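Local coordinates for arginine 3rd transport system periplasmic binding protein (Legionella pneumophila subsp. pneumophila str. Philadelphia 1, PDB 3KZG) that probably binds arginine in the periplasm for uptake by a membrane transporter, as expected of a family 3 bacterial solute-binding protein, at residues F16-G21 against S25-D30; C38-A43 against L213-D218; D54-L59 against K79-S84; S92-T97 against R123-E128. All blocks are in the same frame, centred on the assembly; numbering follows the deposited sequence.

Interaction 1 of 4, residues F16-G21 against S25-D30; sequences FEVWSG and SLYGFD
Asp30 reaches across to both Phe16 and Glu17. Its OD2 lies 3.3 Å from Phe16 CB and obliquely to the phenyl ring, whose plane is turned 35° from the carboxylate. On Glu17 the side chain leaves with CG between the backbone N and the carbonyl carbon (chi1 65°) and bends at CG, which carries its carboxylate over to that of Asp30. The two acid groups lie nearly coplanar, 23° apart, with Glu17 OE1 2.6 Å from Asp30 OD2. Oxygens this close suggest that one of the two acids is protonated. Each acid also has a firm outside partner, Ser10 OG for Glu17 OE2 and the backbone N of Ser70 for Asp30 OD2. The main chains join as well: Asp30 N donates to Phe16 O at 2.9 Å, in the carbonyl plane and on a lone pair. Val18 N gives a weak bond of 3.1 Å to Tyr27 O, a single antiparallel hydrogen-bonded pair. The Tyr27 ring folds back so that one face looks at the Val18 side chain, though their modelled separation is too short to trust. Further along, Leu26 CB rests 3.6 Å from Val18 O, and Leu26 CG sits 4.3 Å from Trp19 CD1 at the edge of the indole. Gly28, whose CA approaches Phe16 O at 3.3 Å, takes the N-cap position. A short bridge thus runs straight into a helix start, Val18 paired with Tyr27 just ahead of helix 29-40, in the first lobe of the two-lobed periplasmic binding protein fold.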
loop_
_atom_site.group_PDB
_atom_site.type_symbol
_atom_site.label_atom_id
_atom_site.label_comp_id
_atom_site.label_asym_id
_atom_site.label_seq_id
_atom_site.Cartn_x
_atom_site.Cartn_y
_atom_site.Cartn_z
ATOM N N PHE A 16 -13.304 24.050 -2.804
ATOM C CA PHE A 16 -12.393 24.471 -1.731
ATOM C C PHE A 16 -13.137 24.997 -0.499
ATOM O O PHE A 16 -12.859 24.592 0.629
ATOM C CB PHE A 16 -11.411 25.512 -2.274
ATOM C CG PHE A 16 -10.515 24.975 -3.350
ATOM C CD1 PHE A 16 -9.404 24.203 -3.025
ATOM C CD2 PHE A 16 -10.817 25.183 -4.695
ATOM C CE1 PHE A 16 -8.602 23.642 -4.025
ATOM C CE2 PHE A 16 -10.024 24.626 -5.703
ATOM C CZ PHE A 16 -8.912 23.853 -5.362
ATOM N N GLU A 17 -14.074 25.910 -0.716
ATOM C CA GLU A 17 -14.892 26.424 0.375
ATOM C C GLU A 17 -16.105 27.166 -0.156
ATOM O O GLU A 17 -16.083 27.733 -1.244
ATOM C CB GLU A 17 -14.107 27.354 1.313
ATOM C CG GLU A 17 -13.611 28.638 0.689
ATOM C CD GLU A 17 -12.187 28.522 0.214
ATOM O OE1 GLU A 17 -11.536 27.525 0.586
ATOM O OE2 GLU A 17 -11.716 29.421 -0.515
ATOM N N VAL A 18 -17.165 27.141 0.638
ATOM C CA VAL A 18 -18.407 27.811 0.309
ATOM C C VAL A 18 -19.012 28.303 1.620
ATOM O O VAL A 18 -19.173 27.539 2.576
ATOM C CB VAL A 18 -19.394 26.850 -0.347
ATOM C CG1 VAL A 18 -18.938 26.469 -1.744
ATOM C CG2 VAL A 18 -19.488 25.637 0.499
ATOM N N TRP A 19 -19.336 29.586 1.653
ATOM C CA TRP A 19 -19.929 30.216 2.825
ATOM C C TRP A 19 -21.445 30.310 2.609
ATOM O O TRP A 19 -21.895 30.822 1.582
ATOM C CB TRP A 19 -19.326 31.606 2.987
ATOM C CG TRP A 19 -19.943 32.437 4.052
ATOM C CD1 TRP A 19 -19.841 32.256 5.400
ATOM C CD2 TRP A 19 -20.730 33.618 3.859
ATOM N NE1 TRP A 19 -20.514 33.258 6.061
ATOM C CE2 TRP A 19 -21.069 34.104 5.140
ATOM C CE3 TRP A 19 -21.180 34.310 2.726
ATOM C CZ2 TRP A 19 -21.840 35.261 5.321
ATOM C CZ3 TRP A 19 -21.947 35.462 2.908
ATOM C CH2 TRP A 19 -22.269 35.923 4.200
ATOM N N SER A 20 -22.215 29.809 3.573
ATOM C CA SER A 20 -23.682 29.828 3.504
ATOM C C SER A 20 -24.305 30.677 4.618
ATOM O O SER A 20 -25.417 30.394 5.077
ATOM C CB SER A 20 -24.236 28.403 3.604
ATOM O OG SER A 20 -23.689 27.557 2.607
ATOM N N GLY A 21 -23.591 31.714 5.047
ATOM C CA GLY A 21 -24.088 32.574 6.105
ATOM C C GLY A 21 -23.267 32.427 7.373
ATOM O O GLY A 21 -22.667 31.380 7.609
ATOM N N SER A 25 -22.110 26.456 9.419
ATOM C CA SER A 25 -20.740 26.023 9.201
ATOM C C SER A 25 -20.429 26.079 7.704
ATOM O O SER A 25 -21.337 26.072 6.868
ATOM C CB SER A 25 -20.541 24.598 9.736
ATOM O OG SER A 25 -21.425 23.665 9.123
ATOM N N LEU A 26 -19.145 26.163 7.371
ATOM C CA LEU A 26 -18.731 26.194 5.979
ATOM C C LEU A 26 -18.342 24.777 5.602
ATOM O O LEU A 26 -18.242 23.901 6.466
ATOM C CB LEU A 26 -17.525 27.118 5.780
ATOM C CG LEU A 26 -17.657 28.588 6.177
ATOM C CD1 LEU A 26 -17.639 28.713 7.700
ATOM C CD2 LEU A 26 -16.507 29.381 5.569
ATOM N N TYR A 27 -18.137 24.546 4.312
ATOM C CA TYR A 27 -17.738 23.228 3.857
ATOM C C TYR A 27 -16.869 23.320 2.607
ATOM O O TYR A 27 -16.951 24.286 1.844
ATOM C CB TYR A 27 -18.972 22.356 3.606
ATOM C CG TYR A 27 -19.782 22.712 2.382
ATOM C CD1 TYR A 27 -19.397 22.270 1.113
ATOM C CD2 TYR A 27 -20.949 23.466 2.492
ATOM C CE1 TYR A 27 -20.156 22.566 -0.017
ATOM C CE2 TYR A 27 -21.721 23.769 1.368
ATOM C CZ TYR A 27 -21.315 23.314 0.117
ATOM O OH TYR A 27 -22.055 23.628 -0.993
ATOM N N GLY A 28 -16.032 22.306 2.418
ATOM C CA GLY A 28 -15.142 22.268 1.274
ATOM C C GLY A 28 -13.811 21.675 1.694
ATOM O O GLY A 28 -13.560 21.491 2.885
ATOM N N PHE A 29 -12.952 21.384 0.725
ATOM C CA PHE A 29 -11.652 20.805 1.031
ATOM C C PHE A 29 -10.789 21.667 1.957
ATOM O O PHE A 29 -10.206 21.149 2.906
ATOM C CB PHE A 29 -10.872 20.526 -0.254
ATOM C CG PHE A 29 -9.540 19.874 -0.015
ATOM C CD1 PHE A 29 -9.463 18.539 0.345
ATOM C CD2 PHE A 29 -8.365 20.607 -0.129
ATOM C CE1 PHE A 29 -8.235 17.931 0.591
ATOM C CE2 PHE A 29 -7.126 20.012 0.115
ATOM C CZ PHE A 29 -7.062 18.674 0.475
ATOM N N ASP A 30 -10.693 22.969 1.684
ATOM C CA ASP A 30 -9.872 23.849 2.524
ATOM C C ASP A 30 -10.359 23.858 3.959
ATOM O O ASP A 30 -9.562 23.892 4.896
ATOM C CB ASP A 30 -9.870 25.295 2.002
ATOM C CG ASP A 30 -8.971 25.486 0.804
ATOM O OD1 ASP A 30 -8.027 24.689 0.642
ATOM O OD2 ASP A 30 -9.192 26.445 0.033
#

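Interaction 2 of 4, residues C38-A43 against L213-D218; sequences CRRLHA and LEMEAD
Arg40 reaches from helix 29-40 to Met215 and Asp218 on helix 202-217 and its C-terminal end. Its CB already points at the second helix, and the chain runs on extended from CG to NE (chi2 173°, chi3 -177°). Arg40 CD passes 3.7 Å from CG of Met215, a selenomethionine. Arg40 NE comes closer, 3.3 Å from Met215 CG, which lies over one face of the guanidinium, offset toward its rim; NE also forms a salt bridge with Glu36, one helical turn back. Arg40 thus stands on the last turn of helix 29-40, which ends in a Schellman motif with His42 at positive phi, and bridges to the end of helix 202-217, two helices packed within one lobe of the binding-protein fold. At the tip, Arg40 NH1 and NH2 grip Asp218 end-on in a salt bridge, both bonding to OD2, at 3.2 Å and 3.3 Å. NH1 meets the syn lone pair of OD2, while the two flat groups are turned 44° apart. NH1 also donates to a water 2.9 Å away in the guanidinium plane, and this water donates to Glu214 OE1. Asp218 OD1 is held by Thr220 OG1.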
loop_
_atom_site.group_PDB
_atom_site.type_symbol
_atom_site.label_atom_id
_atom_site.label_comp_id
_atom_site.label_asym_id
_atom_site.label_seq_id
_atom_site.Cartn_x
_atom_site.Cartn_y
_atom_site.Cartn_z
ATOM N N CYS A 38 -5.667 22.301 12.745
ATOM C CA CYS A 38 -5.872 22.963 14.029
ATOM C C CYS A 38 -5.983 21.987 15.196
ATOM O O CYS A 38 -5.459 22.259 16.272
ATOM C CB CYS A 38 -7.115 23.857 13.982
ATOM S SG CYS A 38 -6.893 25.365 13.028
ATOM N N ARG A 39 -6.647 20.848 15.003
ATOM C CA ARG A 39 -6.763 19.897 16.105
ATOM C C ARG A 39 -5.397 19.314 16.444
ATOM O O ARG A 39 -5.111 19.006 17.603
ATOM C CB ARG A 39 -7.749 18.767 15.776
ATOM C CG ARG A 39 -7.351 17.854 14.636
ATOM C CD ARG A 39 -8.386 16.740 14.459
ATOM N NE ARG A 39 -8.289 15.719 15.500
ATOM C CZ ARG A 39 -7.336 14.792 15.552
ATOM N NH1 ARG A 39 -6.395 14.751 14.619
ATOM N NH2 ARG A 39 -7.318 13.910 16.542
ATOM N N ARG A 40 -4.554 19.171 15.425
ATOM C CA ARG A 40 -3.209 18.646 15.615
ATOM C C ARG A 40 -2.367 19.712 16.305
ATOM O O ARG A 40 -1.394 19.404 16.984
ATOM C CB ARG A 40 -2.601 18.246 14.266
ATOM C CG ARG A 40 -3.224 16.974 13.713
ATOM C CD ARG A 40 -2.768 16.655 12.299
ATOM N NE ARG A 40 -3.456 15.471 11.799
ATOM C CZ ARG A 40 -2.931 14.252 11.752
ATOM N NH1 ARG A 40 -1.688 14.036 12.172
ATOM N NH2 ARG A 40 -3.658 13.240 11.301
ATOM N N LEU A 41 -2.761 20.968 16.125
ATOM C CA LEU A 41 -2.083 22.093 16.750
ATOM C C LEU A 41 -2.659 22.267 18.154
ATOM O O LEU A 41 -2.186 23.095 18.931
ATOM C CB LEU A 41 -2.308 23.377 15.943
ATOM C CG LEU A 41 -1.552 23.525 14.621
ATOM C CD1 LEU A 41 -2.006 24.783 13.888
ATOM C CD2 LEU A 41 -0.058 23.582 14.905
ATOM N N HIS A 42 -3.681 21.473 18.468
ATOM C CA HIS A 42 -4.347 21.529 19.770
ATOM C C HIS A 42 -5.030 22.882 19.952
ATOM O O HIS A 42 -5.153 23.385 21.069
ATOM C CB HIS A 42 -3.334 21.308 20.900
ATOM C CG HIS A 42 -2.633 19.986 20.835
ATOM N ND1 HIS A 42 -1.493 19.713 21.561
ATOM C CD2 HIS A 42 -2.909 18.861 20.135
ATOM C CE1 HIS A 42 -1.096 18.479 21.309
ATOM N NE2 HIS A 42 -1.938 17.940 20.445
ATOM N N ALA A 43 -5.471 23.468 18.844
ATOM C CA ALA A 43 -6.141 24.758 18.875
ATOM C C ALA A 43 -7.510 24.693 18.205
ATOM O O ALA A 43 -7.679 24.039 17.174
ATOM C CB ALA A 43 -5.280 25.806 18.187
ATOM N N LEU A 213 3.414 17.373 7.143
ATOM C CA LEU A 213 4.268 16.232 6.853
ATOM C C LEU A 213 3.757 14.982 7.582
ATOM O O LEU A 213 3.728 13.897 7.008
ATOM C CB LEU A 213 5.715 16.541 7.256
ATOM C CG LEU A 213 6.413 17.588 6.372
ATOM C CD1 LEU A 213 7.772 17.958 6.940
ATOM C CD2 LEU A 213 6.547 17.032 4.957
ATOM N N GLU A 214 3.329 15.142 8.833
ATOM C CA GLU A 214 2.822 14.013 9.611
ATOM C C GLU A 214 1.490 13.509 9.058
ATOM O O GLU A 214 1.161 12.332 9.198
ATOM C CB GLU A 214 2.678 14.427 11.077
ATOM C CG GLU A 214 3.936 15.112 11.594
ATOM C CD GLU A 214 3.807 15.651 12.999
ATOM O OE1 GLU A 214 2.765 16.254 13.318
ATOM O OE2 GLU A 214 4.767 15.485 13.779
HETATM N N MSE A 215 0.716 14.392 8.433
HETATM C CA MSE A 215 -0.561 13.981 7.845
HETATM C C MSE A 215 -0.316 13.212 6.548
HETATM O O MSE A 215 -1.074 12.311 6.186
HETATM C CB MSE A 215 -1.441 15.199 7.535
HETATM C CG MSE A 215 -2.164 15.793 8.735
HETATM SE SE MSE A 215 -3.145 17.329 8.230
HETATM C CE MSE A 215 -4.605 16.424 7.311
ATOM N N GLU A 216 0.737 13.585 5.836
ATOM C CA GLU A 216 1.048 12.913 4.592
ATOM C C GLU A 216 1.627 11.550 4.926
ATOM O O GLU A 216 1.471 10.597 4.166
ATOM C CB GLU A 216 2.030 13.755 3.767
ATOM C CG GLU A 216 1.495 15.157 3.514
ATOM C CD GLU A 216 2.424 16.039 2.710
ATOM O OE1 GLU A 216 3.633 16.084 3.007
ATOM O OE2 GLU A 216 1.933 16.710 1.782
ATOM N N ALA A 217 2.260 11.450 6.089
ATOM C CA ALA A 217 2.868 10.192 6.502
ATOM C C ALA A 217 1.909 9.169 7.127
ATOM O O ALA A 217 2.146 7.971 7.014
ATOM C CB ALA A 217 4.027 10.468 7.451
ATOM N N ASP A 218 0.836 9.620 7.780
ATOM C CA ASP A 218 -0.091 8.674 8.401
ATOM C C ASP A 218 -1.353 8.373 7.597
ATOM O O ASP A 218 -2.269 7.723 8.102
ATOM C CB ASP A 218 -0.482 9.126 9.820
ATOM C CG ASP A 218 -1.255 10.436 9.840
ATOM O OD1 ASP A 218 -1.959 10.745 8.856
ATOM O OD2 ASP A 218 -1.169 11.151 10.858
HETATM O O HOH W 1 0.165 15.791 13.565
#

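Interaction 3 of 4, residues D54-L59 against K79-S84; sequences DLFPAL and KHFIFS
Phe56 is the first residue of 54-59 to meet Phe81, the one residue of 79-84 that reaches the helix. The Phe56 side chain crosses that of Phe81 at about a right angle, and its CD1 comes 4.0 Å from Phe81 CE2, which lies at the edge of the Phe56 ring. The backbone of the same residue approaches too: Phe56 O sits 3.5 Å from Phe81 CZ, close to the plane of the Phe81 ring, so a ring C-H faces the carbonyl oxygen. One turn on, Leu59 comes from the direction opposite to Phe81. With CG anti to its backbone N (chi1 177°), it brings CD2 obliquely to the ring, 3.4 Å from Phe81 CD1 and 3.5 Å from Phe81 CE1. Phe56 and Leu59 thus both meet the Phe81 ring from the same side of its plane, all three buried and joined without a hydrogen bond. Met196 of strand 196-197 touches all three side chains, while Arg77 makes a cation-pi contact with Phe56. Strand 82-83 pairs antiparallel with 196-197 and sends Ile82 onto helix 202-217; from the helical segment, Leu55 and Ala58 rest on Tyr50 of strand 44-50, in the same lobe of the periplasmic binding protein fold.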
loop_
_atom_site.group_PDB
_atom_site.type_symbol
_atom_site.label_atom_id
_atom_site.label_comp_id
_atom_site.label_asym_id
_atom_site.label_seq_id
_atom_site.Cartn_x
_atom_site.Cartn_y
_atom_site.Cartn_z
ATOM N N ASP A 54 -10.345 40.497 -0.688
ATOM C CA ASP A 54 -10.201 41.167 0.599
ATOM C C ASP A 54 -9.357 40.377 1.597
ATOM O O ASP A 54 -8.973 40.904 2.643
ATOM C CB ASP A 54 -11.571 41.456 1.228
ATOM C CG ASP A 54 -12.341 42.551 0.497
ATOM O OD1 ASP A 54 -11.706 43.417 -0.143
ATOM O OD2 ASP A 54 -13.587 42.551 0.582
ATOM N N LEU A 55 -9.066 39.119 1.275
ATOM C CA LEU A 55 -8.284 38.263 2.161
ATOM C C LEU A 55 -6.895 38.815 2.452
ATOM O O LEU A 55 -6.401 38.716 3.576
ATOM C CB LEU A 55 -8.162 36.853 1.566
ATOM C CG LEU A 55 -9.412 35.970 1.628
ATOM C CD1 LEU A 55 -9.172 34.682 0.854
ATOM C CD2 LEU A 55 -9.757 35.674 3.093
ATOM N N PHE A 56 -6.271 39.394 1.433
ATOM C CA PHE A 56 -4.936 39.956 1.565
ATOM C C PHE A 56 -4.867 41.070 2.620
ATOM O O PHE A 56 -4.037 41.016 3.532
ATOM C CB PHE A 56 -4.464 40.449 0.199
ATOM C CG PHE A 56 -4.491 39.378 -0.865
ATOM C CD1 PHE A 56 -3.562 38.343 -0.850
ATOM C CD2 PHE A 56 -5.480 39.374 -1.849
ATOM C CE1 PHE A 56 -3.616 37.318 -1.792
ATOM C CE2 PHE A 56 -5.541 38.351 -2.796
ATOM C CZ PHE A 56 -4.608 37.322 -2.766
ATOM N N PRO A 57 -5.735 42.092 2.514
ATOM C CA PRO A 57 -5.670 43.149 3.526
ATOM C C PRO A 57 -6.100 42.643 4.905
ATOM O O PRO A 57 -5.554 43.065 5.924
ATOM C CB PRO A 57 -6.601 44.220 2.962
ATOM C CG PRO A 57 -7.615 43.411 2.207
ATOM C CD PRO A 57 -6.741 42.411 1.487
ATOM N N ALA A 58 -7.066 41.728 4.926
ATOM C CA ALA A 58 -7.561 41.155 6.174
ATOM C C ALA A 58 -6.434 40.477 6.954
ATOM O O ALA A 58 -6.363 40.578 8.180
ATOM C CB ALA A 58 -8.669 40.148 5.885
ATOM N N LEU A 59 -5.559 39.775 6.243
ATOM C CA LEU A 59 -4.438 39.096 6.889
ATOM C C LEU A 59 -3.411 40.123 7.362
ATOM O O LEU A 59 -2.906 40.040 8.482
ATOM C CB LEU A 59 -3.768 38.114 5.923
ATOM C CG LEU A 59 -2.534 37.392 6.467
ATOM C CD1 LEU A 59 -2.897 36.605 7.713
ATOM C CD2 LEU A 59 -1.969 36.467 5.397
ATOM N N LYS A 79 6.362 38.517 -1.402
ATOM C CA LYS A 79 7.000 39.785 -1.060
ATOM C C LYS A 79 6.327 40.442 0.139
ATOM O O LYS A 79 6.885 41.349 0.752
ATOM C CB LYS A 79 6.964 40.732 -2.264
ATOM C CG LYS A 79 7.679 40.176 -3.483
ATOM C CD LYS A 79 7.667 41.149 -4.648
ATOM C CE LYS A 79 8.408 40.563 -5.836
ATOM N NZ LYS A 79 8.423 41.485 -6.998
ATOM N N HIS A 80 5.132 39.973 0.483
ATOM C CA HIS A 80 4.395 40.529 1.612
ATOM C C HIS A 80 3.878 39.451 2.546
ATOM O O HIS A 80 3.440 39.743 3.658
ATOM C CB HIS A 80 3.224 41.369 1.102
ATOM C CG HIS A 80 3.648 42.580 0.335
ATOM N ND1 HIS A 80 4.117 43.721 0.950
ATOM C CD2 HIS A 80 3.738 42.806 -0.997
ATOM C CE1 HIS A 80 4.479 44.597 0.029
ATOM N NE2 HIS A 80 4.261 44.066 -1.161
ATOM N N PHE A 81 3.930 38.204 2.092
ATOM C CA PHE A 81 3.447 37.088 2.893
ATOM C C PHE A 81 4.349 35.870 2.805
ATOM O O PHE A 81 5.133 35.718 1.867
ATOM C CB PHE A 81 2.058 36.660 2.423
ATOM C CG PHE A 81 1.031 37.745 2.488
ATOM C CD1 PHE A 81 0.498 38.146 3.708
ATOM C CD2 PHE A 81 0.590 38.365 1.325
ATOM C CE1 PHE A 81 -0.463 39.150 3.766
ATOM C CE2 PHE A 81 -0.371 39.369 1.374
ATOM C CZ PHE A 81 -0.897 39.762 2.596
ATOM N N ILE A 82 4.220 34.998 3.797
ATOM C CA ILE A 82 4.966 33.759 3.798
ATOM C C ILE A 82 3.931 32.654 3.642
ATOM O O ILE A 82 2.752 32.829 3.991
ATOM C CB ILE A 82 5.791 33.556 5.094
ATOM C CG1 ILE A 82 4.887 33.628 6.326
ATOM C CG2 ILE A 82 6.902 34.600 5.155
ATOM C CD1 ILE A 82 5.604 33.323 7.630
ATOM N N PHE A 83 4.373 31.525 3.100
ATOM C CA PHE A 83 3.494 30.392 2.860
ATOM C C PHE A 83 3.953 29.131 3.580
ATOM O O PHE A 83 5.129 28.979 3.917
ATOM C CB PHE A 83 3.434 30.112 1.359
ATOM C CG PHE A 83 2.753 31.190 0.568
ATOM C CD1 PHE A 83 1.367 31.212 0.451
ATOM C CD2 PHE A 83 3.496 32.177 -0.070
ATOM C CE1 PHE A 83 0.730 32.202 -0.299
ATOM C CE2 PHE A 83 2.869 33.170 -0.819
ATOM C CZ PHE A 83 1.482 33.182 -0.934
ATOM N N SER A 84 3.014 28.231 3.824
ATOM C CA SER A 84 3.335 26.967 4.455
ATOM C C SER A 84 3.740 26.084 3.288
ATOM O O SER A 84 3.777 26.534 2.139
ATOM C CB SER A 84 2.095 26.361 5.100
ATOM O OG SER A 84 1.165 26.006 4.092
#

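Interaction 4 of 4, residues S92-T97 against R123-E128; sequences SQYITT and RQVLSE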
loop_
_atom_site.group_PDB
_atom_site.type_symbol
_atom_site.label_atom_id
_atom_site.label_comp_id
_atom_site.label_asym_id
_atom_site.label_seq_id
_atom_site.Cartn_x
_atom_site.Cartn_y
_atom_site.Cartn_z
ATOM N N SER A 92 -4.395 25.784 -13.387
ATOM C CA SER A 92 -5.512 26.595 -13.854
ATOM C C SER A 92 -6.202 25.809 -14.967
ATOM O O SER A 92 -5.660 24.811 -15.460
ATOM C CB SER A 92 -5.022 27.949 -14.379
ATOM O OG SER A 92 -4.240 27.814 -15.546
ATOM N N GLN A 93 -7.391 26.250 -15.365
ATOM C CA GLN A 93 -8.146 25.558 -16.406
ATOM C C GLN A 93 -9.127 26.483 -17.114
ATOM O O GLN A 93 -9.851 27.239 -16.469
ATOM C CB GLN A 93 -8.911 24.383 -15.784
ATOM C CG GLN A 93 -9.892 23.669 -16.723
ATOM C CD GLN A 93 -9.199 22.841 -17.794
ATOM O OE1 GLN A 93 -8.448 21.919 -17.487
ATOM N NE2 GLN A 93 -9.451 23.169 -19.057
ATOM N N TYR A 94 -9.143 26.433 -18.442
ATOM C CA TYR A 94 -10.074 27.255 -19.207
ATOM C C TYR A 94 -11.403 26.510 -19.289
ATOM O O TYR A 94 -11.437 25.304 -19.559
ATOM C CB TYR A 94 -9.540 27.533 -20.618
ATOM C CG TYR A 94 -8.523 28.656 -20.690
ATOM C CD1 TYR A 94 -8.921 29.995 -20.622
ATOM C CD2 TYR A 94 -7.160 28.381 -20.818
ATOM C CE1 TYR A 94 -7.988 31.031 -20.681
ATOM C CE2 TYR A 94 -6.219 29.408 -20.880
ATOM C CZ TYR A 94 -6.638 30.731 -20.811
ATOM O OH TYR A 94 -5.705 31.751 -20.874
ATOM N N ILE A 95 -12.489 27.231 -19.031
ATOM C CA ILE A 95 -13.829 26.663 -19.072
ATOM C C ILE A 95 -14.752 27.636 -19.801
ATOM O O ILE A 95 -14.562 28.847 -19.731
ATOM C CB ILE A 95 -14.358 26.398 -17.642
ATOM C CG1 ILE A 95 -15.742 25.749 -17.706
ATOM C CG2 ILE A 95 -14.405 27.705 -16.844
ATOM C CD1 ILE A 95 -16.248 25.277 -16.366
ATOM N N THR A 96 -15.733 27.103 -20.522
ATOM C CA THR A 96 -16.686 27.933 -21.259
ATOM C C THR A 96 -18.016 27.185 -21.331
ATOM O O THR A 96 -18.117 26.059 -20.854
ATOM C CB THR A 96 -16.175 28.236 -22.689
ATOM O OG1 THR A 96 -17.003 29.238 -23.292
ATOM C CG2 THR A 96 -16.199 26.980 -23.552
ATOM N N THR A 97 -19.039 27.807 -21.906
ATOM C CA THR A 97 -20.340 27.151 -22.011
ATOM C C THR A 97 -20.345 26.170 -23.175
ATOM O O THR A 97 -19.704 26.410 -24.191
ATOM C CB THR A 97 -21.476 28.176 -22.199
ATOM O OG1 THR A 97 -21.193 29.003 -23.335
ATOM C CG2 THR A 97 -21.615 29.046 -20.957
ATOM N N ARG A 123 -2.654 37.599 -15.164
ATOM C CA ARG A 123 -1.277 37.599 -15.633
ATOM C C ARG A 123 -0.993 36.391 -16.522
ATOM O O ARG A 123 -0.282 36.501 -17.520
ATOM C CB ARG A 123 -0.322 37.612 -14.436
ATOM C CG ARG A 123 1.147 37.691 -14.814
ATOM C CD ARG A 123 2.022 37.824 -13.577
ATOM N NE ARG A 123 1.755 39.060 -12.846
ATOM C CZ ARG A 123 1.980 40.282 -13.325
ATOM N NH1 ARG A 123 2.481 40.444 -14.545
ATOM N NH2 ARG A 123 1.706 41.346 -12.582
ATOM N N GLN A 124 -1.561 35.241 -16.171
ATOM C CA GLN A 124 -1.352 34.030 -16.959
ATOM C C GLN A 124 -1.952 34.186 -18.353
ATOM O O GLN A 124 -1.335 33.826 -19.354
ATOM C CB GLN A 124 -1.993 32.824 -16.277
ATOM C CG GLN A 124 -1.591 31.504 -16.911
ATOM C CD GLN A 124 -2.490 30.360 -16.506
ATOM O OE1 GLN A 124 -2.794 30.176 -15.329
ATOM N NE2 GLN A 124 -2.918 29.573 -17.488
ATOM N N VAL A 125 -3.162 34.733 -18.404
ATOM C CA VAL A 125 -3.860 34.944 -19.662
ATOM C C VAL A 125 -3.096 35.881 -20.594
ATOM O O VAL A 125 -2.861 35.560 -21.761
ATOM C CB VAL A 125 -5.279 35.532 -19.415
ATOM C CG1 VAL A 125 -5.957 35.858 -20.734
ATOM C CG2 VAL A 125 -6.123 34.538 -18.628
ATOM N N LEU A 126 -2.703 37.043 -20.086
ATOM C CA LEU A 126 -1.999 37.998 -20.929
ATOM C C LEU A 126 -0.618 37.514 -21.360
ATOM O O LEU A 126 -0.187 37.796 -22.475
ATOM C CB LEU A 126 -1.897 39.353 -20.224
ATOM C CG LEU A 126 -3.229 40.063 -19.932
ATOM C CD1 LEU A 126 -2.932 41.408 -19.311
ATOM C CD2 LEU A 126 -4.055 40.248 -21.194
ATOM N N SER A 127 0.059 36.773 -20.489
ATOM C CA SER A 127 1.394 36.253 -20.789
ATOM C C SER A 127 1.388 35.283 -21.967
ATOM O O SER A 127 2.436 34.965 -22.527
ATOM C CB SER A 127 1.979 35.553 -19.557
ATOM O OG SER A 127 1.268 34.363 -19.255
ATOM N N GLU A 128 0.208 34.805 -22.340
ATOM C CA GLU A 128 0.095 33.884 -23.459
ATOM C C GLU A 128 0.200 34.641 -24.784
ATOM O O GLU A 128 0.467 34.050 -25.830
ATOM C CB GLU A 128 -1.225 33.113 -23.360
ATOM C CG GLU A 128 -1.290 32.206 -22.128
ATOM C CD GLU A 128 -2.678 31.658 -21.860
ATOM O OE1 GLU A 128 -2.851 30.933 -20.851
ATOM O OE2 GLU A 128 -3.596 31.952 -22.653
#
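Ser92 and Tyr94 carry the tight part of the contact, each hydroxyl clasping the end of a long side chain from helix 121-127 or its end. Ser92 OG donates to Gln124 OE1 at 2.8 Å, in the carbonyl plane and on a lone pair. Gln124 swings CG to the side away from its own N (chi1 -169°) and stays extended beyond it, which lays its amide against the serine. The second clasp is as short: Tyr94 OH donates to Glu128 OE2 at 2.8 Å, meeting it on the syn side but out of the carboxylate plane. Glu128, extended beyond CG, arrives from the direction opposite to the tyrosine, its carboxylate turned 60° from the ring. Its OE1 stands at the ring edge, 3.7 Å from Tyr94 CE2. Glu128 has a further, weak and long ion pair with Arg130. Apolar contact is looser: Val125 CG2 lies 3.6 Å from Tyr94 OH yet 4.4 Å from Tyr94 CZ, coming in obliquely. On the solvent side of the helix, Leu126 turns away from the strand. Strand 91-97 runs antiparallel between 154-158 and 180-188 in the five-stranded sheet. The helix, which links the adjacent parallel strands 112-116 and 133-137 in a beta-alpha-beta crossover, packs on Leu156 and Ile187. Gln93 points to the other face, touching helix 159-166.

From the N terminus, interaction 1 closes first, a tight loop with only three residues between its segments, and leads into helix 29-40. The far end of that helix opens interaction 2, which closes only after 169 intervening residues, when the chain has passed through the second sheet and come back to helix 202-217. Interactions 3 and 4 are both nested within this long loop, one after the other, and no loop crosses another. Interaction 3 ties helix 55-60 to the residues leading into strand 82-83; interaction 4 joins strand 91-97 to helix 121-127, which packs on one face of the five-stranded sheet. Interactions 2 and 4 lie furthest apart, their centres about 35 Å from each other.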